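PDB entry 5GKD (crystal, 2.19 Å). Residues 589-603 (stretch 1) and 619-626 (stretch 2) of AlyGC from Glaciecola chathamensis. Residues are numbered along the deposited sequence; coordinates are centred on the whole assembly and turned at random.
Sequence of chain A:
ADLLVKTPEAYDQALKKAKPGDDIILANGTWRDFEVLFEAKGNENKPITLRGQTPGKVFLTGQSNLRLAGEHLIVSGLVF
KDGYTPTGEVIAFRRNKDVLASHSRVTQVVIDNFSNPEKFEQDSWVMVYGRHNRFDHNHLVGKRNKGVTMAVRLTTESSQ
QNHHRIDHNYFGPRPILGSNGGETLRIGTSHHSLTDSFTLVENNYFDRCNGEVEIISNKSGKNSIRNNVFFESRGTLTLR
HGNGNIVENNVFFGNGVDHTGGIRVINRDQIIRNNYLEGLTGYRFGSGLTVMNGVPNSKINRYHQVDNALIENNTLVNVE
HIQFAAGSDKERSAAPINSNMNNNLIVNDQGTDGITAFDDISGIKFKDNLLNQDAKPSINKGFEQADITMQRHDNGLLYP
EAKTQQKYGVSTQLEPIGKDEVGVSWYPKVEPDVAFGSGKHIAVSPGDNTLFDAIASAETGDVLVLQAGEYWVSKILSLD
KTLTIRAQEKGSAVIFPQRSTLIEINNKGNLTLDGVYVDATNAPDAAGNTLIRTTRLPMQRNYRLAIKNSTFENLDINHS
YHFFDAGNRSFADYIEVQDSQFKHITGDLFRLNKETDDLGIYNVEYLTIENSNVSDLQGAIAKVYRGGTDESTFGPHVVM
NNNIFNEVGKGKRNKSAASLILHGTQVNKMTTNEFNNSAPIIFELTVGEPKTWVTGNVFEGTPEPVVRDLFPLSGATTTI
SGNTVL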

# COMPACT_ATOMS: atom_id res chain seq x y z
N LEU A 589 -8.22 -13.07 -12.67
CA LEU A 589 -8.71 -12.08 -13.62
C LEU A 589 -8.84 -10.71 -12.96
O LEU A 589 -8.16 -9.76 -13.36
N PHE A 590 -9.70 -10.59 -11.95
CA PHE A 590 -9.91 -9.33 -11.24
C PHE A 590 -9.66 -9.54 -9.75
O PHE A 590 -10.34 -10.35 -9.11
N ARG A 591 -8.68 -8.83 -9.22
CA ARG A 591 -8.32 -8.90 -7.81
C ARG A 591 -8.88 -7.66 -7.13
O ARG A 591 -8.28 -6.59 -7.17
N LEU A 592 -10.06 -7.83 -6.50
CA LEU A 592 -10.83 -6.75 -5.89
C LEU A 592 -11.10 -7.05 -4.43
O LEU A 592 -12.19 -6.78 -3.91
N ASN A 593 -10.11 -7.62 -3.75
CA ASN A 593 -10.24 -8.14 -2.40
C ASN A 593 -9.10 -7.68 -1.50
O ASN A 593 -8.62 -8.45 -0.66
N LYS A 594 -8.65 -6.43 -1.65
CA LYS A 594 -7.51 -5.96 -0.88
C LYS A 594 -7.85 -5.49 0.53
O LYS A 594 -6.96 -5.43 1.38
N GLU A 595 -9.11 -5.15 0.82
CA GLU A 595 -9.42 -4.48 2.08
C GLU A 595 -9.90 -5.50 3.11
O GLU A 595 -11.07 -5.57 3.48
N THR A 596 -8.95 -6.27 3.61
CA THR A 596 -9.24 -7.36 4.52
C THR A 596 -9.18 -6.93 5.98
O THR A 596 -9.22 -7.79 6.86
N ASP A 597 -9.08 -5.64 6.26
CA ASP A 597 -9.14 -5.17 7.64
C ASP A 597 -10.57 -4.93 8.13
O ASP A 597 -10.75 -4.42 9.23
N ASP A 598 -11.58 -5.28 7.34
CA ASP A 598 -12.98 -5.38 7.80
C ASP A 598 -13.49 -4.08 8.43
O ASP A 598 -14.21 -4.11 9.43
N LEU A 599 -13.16 -2.95 7.82
CA LEU A 599 -13.69 -1.65 8.22
C LEU A 599 -14.81 -1.19 7.29
O LEU A 599 -15.12 0.01 7.26
N GLY A 600 -15.40 -2.10 6.53
CA GLY A 600 -16.46 -1.71 5.61
C GLY A 600 -16.00 -1.12 4.29
O GLY A 600 -16.86 -0.69 3.50
N ILE A 601 -14.68 -1.11 4.01
CA ILE A 601 -14.12 -0.53 2.80
C ILE A 601 -14.11 -1.59 1.69
O ILE A 601 -13.93 -2.78 1.94
N TYR A 602 -14.30 -1.16 0.44
CA TYR A 602 -14.26 -2.10 -0.68
C TYR A 602 -13.69 -1.40 -1.91
O TYR A 602 -13.39 -0.20 -1.88
N ASN A 603 -13.53 -2.17 -3.00
CA ASN A 603 -12.72 -1.79 -4.15
C ASN A 603 -13.51 -1.47 -5.42
O ASN A 603 -12.91 -0.95 -6.37
N GLY A 619 -6.62 -18.82 -11.70
CA GLY A 619 -7.18 -18.12 -10.56
C GLY A 619 -8.66 -17.89 -10.72
O GLY A 619 -9.34 -18.52 -11.54
N ALA A 620 -9.18 -16.96 -9.93
CA ALA A 620 -10.60 -16.67 -9.98
C ALA A 620 -10.90 -15.61 -11.04
O ALA A 620 -10.09 -14.73 -11.32
N ILE A 621 -12.08 -15.74 -11.64
CA ILE A 621 -12.69 -14.65 -12.41
C ILE A 621 -12.67 -13.36 -11.60
O ILE A 621 -12.32 -12.29 -12.10
N ALA A 622 -13.09 -13.44 -10.34
CA ALA A 622 -13.14 -12.25 -9.50
C ALA A 622 -13.09 -12.68 -8.04
O ALA A 622 -13.73 -13.65 -7.66
N LYS A 623 -12.32 -11.95 -7.26
CA LYS A 623 -12.33 -12.05 -5.81
C LYS A 623 -12.71 -10.67 -5.32
O LYS A 623 -11.94 -9.72 -5.50
N VAL A 624 -13.89 -10.52 -4.75
CA VAL A 624 -14.30 -9.20 -4.32
C VAL A 624 -14.81 -9.27 -2.88
O VAL A 624 -15.55 -10.18 -2.51
N TYR A 625 -14.33 -8.33 -2.06
CA TYR A 625 -14.40 -8.48 -0.61
C TYR A 625 -14.81 -7.16 0.03
O TYR A 625 -14.24 -6.11 -0.27
N ARG A 626 -15.82 -7.21 0.89
CA ARG A 626 -16.19 -6.09 1.74
C ARG A 626 -16.46 -6.67 3.11
O ARG A 626 -17.47 -7.36 3.31

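Strands 590-592 and 622-625 run parallel, and the backbone groups that face across the pair bond in the staggered pattern of a parallel sheet. Phe590 N donates to Ile621 O (3.1 Å), Lys623 N to Phe590 O (3.1 Å), Leu592 N to Lys623 O (2.8 Å) and Tyr625 N to Leu592 O (3.2 Å). At the N-terminal end of this ladder, Leu589 N adds a nearly straight bond to Ala620 O (2.8 Å). Asn593 N also lies 3.3 Å from Lys623 O, but the angle is too poor for a hydrogen bond.

Side chains alternate between the two faces. Phe590 (chi1 m), Leu592 (chi1 m), Ala622 and Val624 share the buried face, where apolar groups leave no polar atom to satisfy. Phe590 CB lies 4.4 Å from Ala622 CB, and Leu592 CB 4.0 Å from Val624 CB; the small alanine and the branched valine sit directly beside their larger neighbours. Arg591 (m) and Lys623 (m) take the other face, which is partly exposed and suits charged ends. Lys623 is extended, with chi2 to chi4 all t, so its end leads away and NZ finds partners elsewhere in the structure. Its aliphatic base remains in the contact, with Lys623 CB 3.6 Å from Asn593 ND2.

Tyr625 contributes the largest covered area. Its t rotamer sends the ring toward the loop of stretch 1, where Thr596 CG2 lies over one face and Glu595 O meets the edge, 3.4 Å from Tyr625 CE1. Asn593 (p) packs against its base, Asn593 CB to Tyr625 CB at 3.7 Å. At the tip, Tyr625 OH donates a short hydrogen bond to Asp598 OD1 (2.5 Å); tyrosine thus combines a broad packing surface with a polar end that reaches the carboxylate, brought nearer by the m rotamer of Asp598.

Where the stretches diverge, water fills the gaps. Water 1 joins Leu592 O (2.8 Å), Asn603 N (3.0 Å) and Tyr625 O (3.0 Å). Water 2 accepts from Glu595 N (3.0 Å) and lies within hydrogen-bonding distance of Asn603 OD1 (2.8 Å) and Tyr625 O (2.7 Å). The amide of Asn603 (m) serves the loop with both ends: Asn603 OD1 accepts from Lys594 N (3.1 Å), while Asn603 ND2 donates to Glu595 OE2 (2.7 Å).

Arg626 (t, t, p) lays its aliphatic portion beside Tyr602 (p), with Arg626 CD 3.5 Å from Tyr602 CD1. Water 3 accepts from Arg626 NH1 (3.0 Å) and donates to Gly600 O (2.8 Å). At Gly600 itself, the backbone angles would jam a CB against the preceding carbonyl, so glycine fits the turn.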

# COMPACT_ATOMS: atom_id res chain seq x y z
CB LEU A 589 -10.06 -12.53 -14.19
CG LEU A 589 -10.32 -12.72 -15.68
CD1 LEU A 589 -11.60 -12.01 -16.09
CD2 LEU A 589 -9.16 -12.31 -16.56
CB PHE A 590 -11.32 -8.78 -11.49
CG PHE A 590 -11.53 -8.29 -12.89
CD1 PHE A 590 -11.16 -7.02 -13.25
CD2 PHE A 590 -12.07 -9.12 -13.86
CE1 PHE A 590 -11.33 -6.56 -14.53
CE2 PHE A 590 -12.26 -8.67 -15.14
CZ PHE A 590 -11.89 -7.38 -15.48
CB ARG A 591 -6.80 -9.02 -7.67
CG ARG A 591 -6.29 -10.39 -8.08
CD ARG A 591 -4.83 -10.36 -8.49
NE ARG A 591 -3.94 -10.04 -7.38
CZ ARG A 591 -3.63 -10.88 -6.41
NH1 ARG A 591 -4.14 -12.10 -6.39
NH2 ARG A 591 -2.81 -10.50 -5.44
CB LEU A 592 -12.15 -6.54 -6.61
CG LEU A 592 -12.26 -5.71 -7.89
CD1 LEU A 592 -11.08 -4.81 -8.16
CD2 LEU A 592 -12.58 -6.58 -9.07
CB ASN A 593 -10.29 -9.67 -2.43
CG ASN A 593 -9.01 -10.26 -2.96
OD1 ASN A 593 -8.26 -9.59 -3.67
ND2 ASN A 593 -8.72 -11.50 -2.59
CB LYS A 594 -6.80 -4.82 -1.62
CG LYS A 594 -6.33 -5.21 -3.00
CD LYS A 594 -5.58 -6.55 -2.94
CE LYS A 594 -5.13 -7.05 -4.30
NZ LYS A 594 -3.93 -6.37 -4.84
CB GLU A 595 -10.45 -3.38 1.85
CG GLU A 595 -10.28 -2.66 0.53
CD GLU A 595 -8.90 -2.03 0.38
OE1 GLU A 595 -8.33 -1.62 1.40
OE2 GLU A 595 -8.41 -1.94 -0.76
CB THR A 596 -8.27 -8.52 4.28
OG1 THR A 596 -6.94 -8.01 4.27
CG2 THR A 596 -8.55 -9.16 2.93
CB ASP A 597 -8.28 -3.92 7.80
CG ASP A 597 -8.64 -2.83 6.83
OD1 ASP A 597 -9.38 -3.09 5.85
OD2 ASP A 597 -8.17 -1.70 7.04
CB ASP A 598 -13.15 -6.56 8.77
CG ASP A 598 -13.00 -7.91 8.08
OD1 ASP A 598 -12.75 -7.93 6.86
OD2 ASP A 598 -13.15 -8.96 8.75
CB LEU A 599 -12.58 -0.61 8.26
CG LEU A 599 -11.36 -0.97 9.10
CD1 LEU A 599 -10.30 0.10 8.97
CD2 LEU A 599 -11.76 -1.14 10.55
CB ILE A 601 -12.70 0.02 3.08
CG1 ILE A 601 -12.72 1.04 4.22
CG2 ILE A 601 -12.13 0.68 1.86
CD1 ILE A 601 -11.36 1.44 4.71
CB TYR A 602 -15.65 -2.73 -0.92
CG TYR A 602 -16.82 -1.80 -1.17
CD1 TYR A 602 -17.47 -1.15 -0.12
CD2 TYR A 602 -17.34 -1.64 -2.45
CE1 TYR A 602 -18.59 -0.34 -0.35
CE2 TYR A 602 -18.45 -0.83 -2.69
CZ TYR A 602 -19.06 -0.19 -1.64
OH TYR A 602 -20.15 0.60 -1.90
CB ASN A 603 -11.72 -2.90 -4.50
CG ASN A 603 -10.70 -3.15 -3.40
OD1 ASN A 603 -10.53 -4.28 -2.92
ND2 ASN A 603 -9.98 -2.09 -3.00
CB ALA A 620 -11.12 -16.20 -8.63
CB ILE A 621 -14.13 -15.03 -12.80
CG1 ILE A 621 -14.14 -16.32 -13.63
CG2 ILE A 621 -14.83 -13.87 -13.49
CD1 ILE A 621 -15.52 -16.99 -13.67
CB ALA A 622 -14.40 -11.41 -9.76
CB LYS A 623 -10.97 -12.48 -5.25
CG LYS A 623 -10.30 -13.61 -6.00
CD LYS A 623 -9.08 -14.11 -5.25
CE LYS A 623 -8.69 -15.50 -5.76
NZ LYS A 623 -7.53 -16.07 -5.06
CB VAL A 624 -15.31 -8.55 -5.29
CG1 VAL A 624 -15.70 -9.47 -6.42
CG2 VAL A 624 -16.46 -7.96 -4.59
CB TYR A 625 -13.05 -8.96 -0.07
CG TYR A 625 -13.02 -9.22 1.42
CD1 TYR A 625 -12.82 -8.19 2.33
CD2 TYR A 625 -13.15 -10.51 1.90
CE1 TYR A 625 -12.79 -8.44 3.69
CE2 TYR A 625 -13.11 -10.77 3.24
CZ TYR A 625 -12.93 -9.74 4.14
OH TYR A 625 -12.91 -10.03 5.47
CB ARG A 626 -17.43 -5.34 1.21
CG ARG A 626 -17.88 -4.17 2.10
CD ARG A 626 -19.22 -3.56 1.66
NE ARG A 626 -20.36 -4.47 1.85
CZ ARG A 626 -21.22 -4.38 2.86
NH1 ARG A 626 -21.09 -3.42 3.75
NH2 ARG A 626 -22.21 -5.26 2.98
O HOH W 1 -14.19 -5.05 -3.04
O HOH W 2 -11.61 -5.77 -0.79
O HOH W 3 -19.61 -0.83 3.64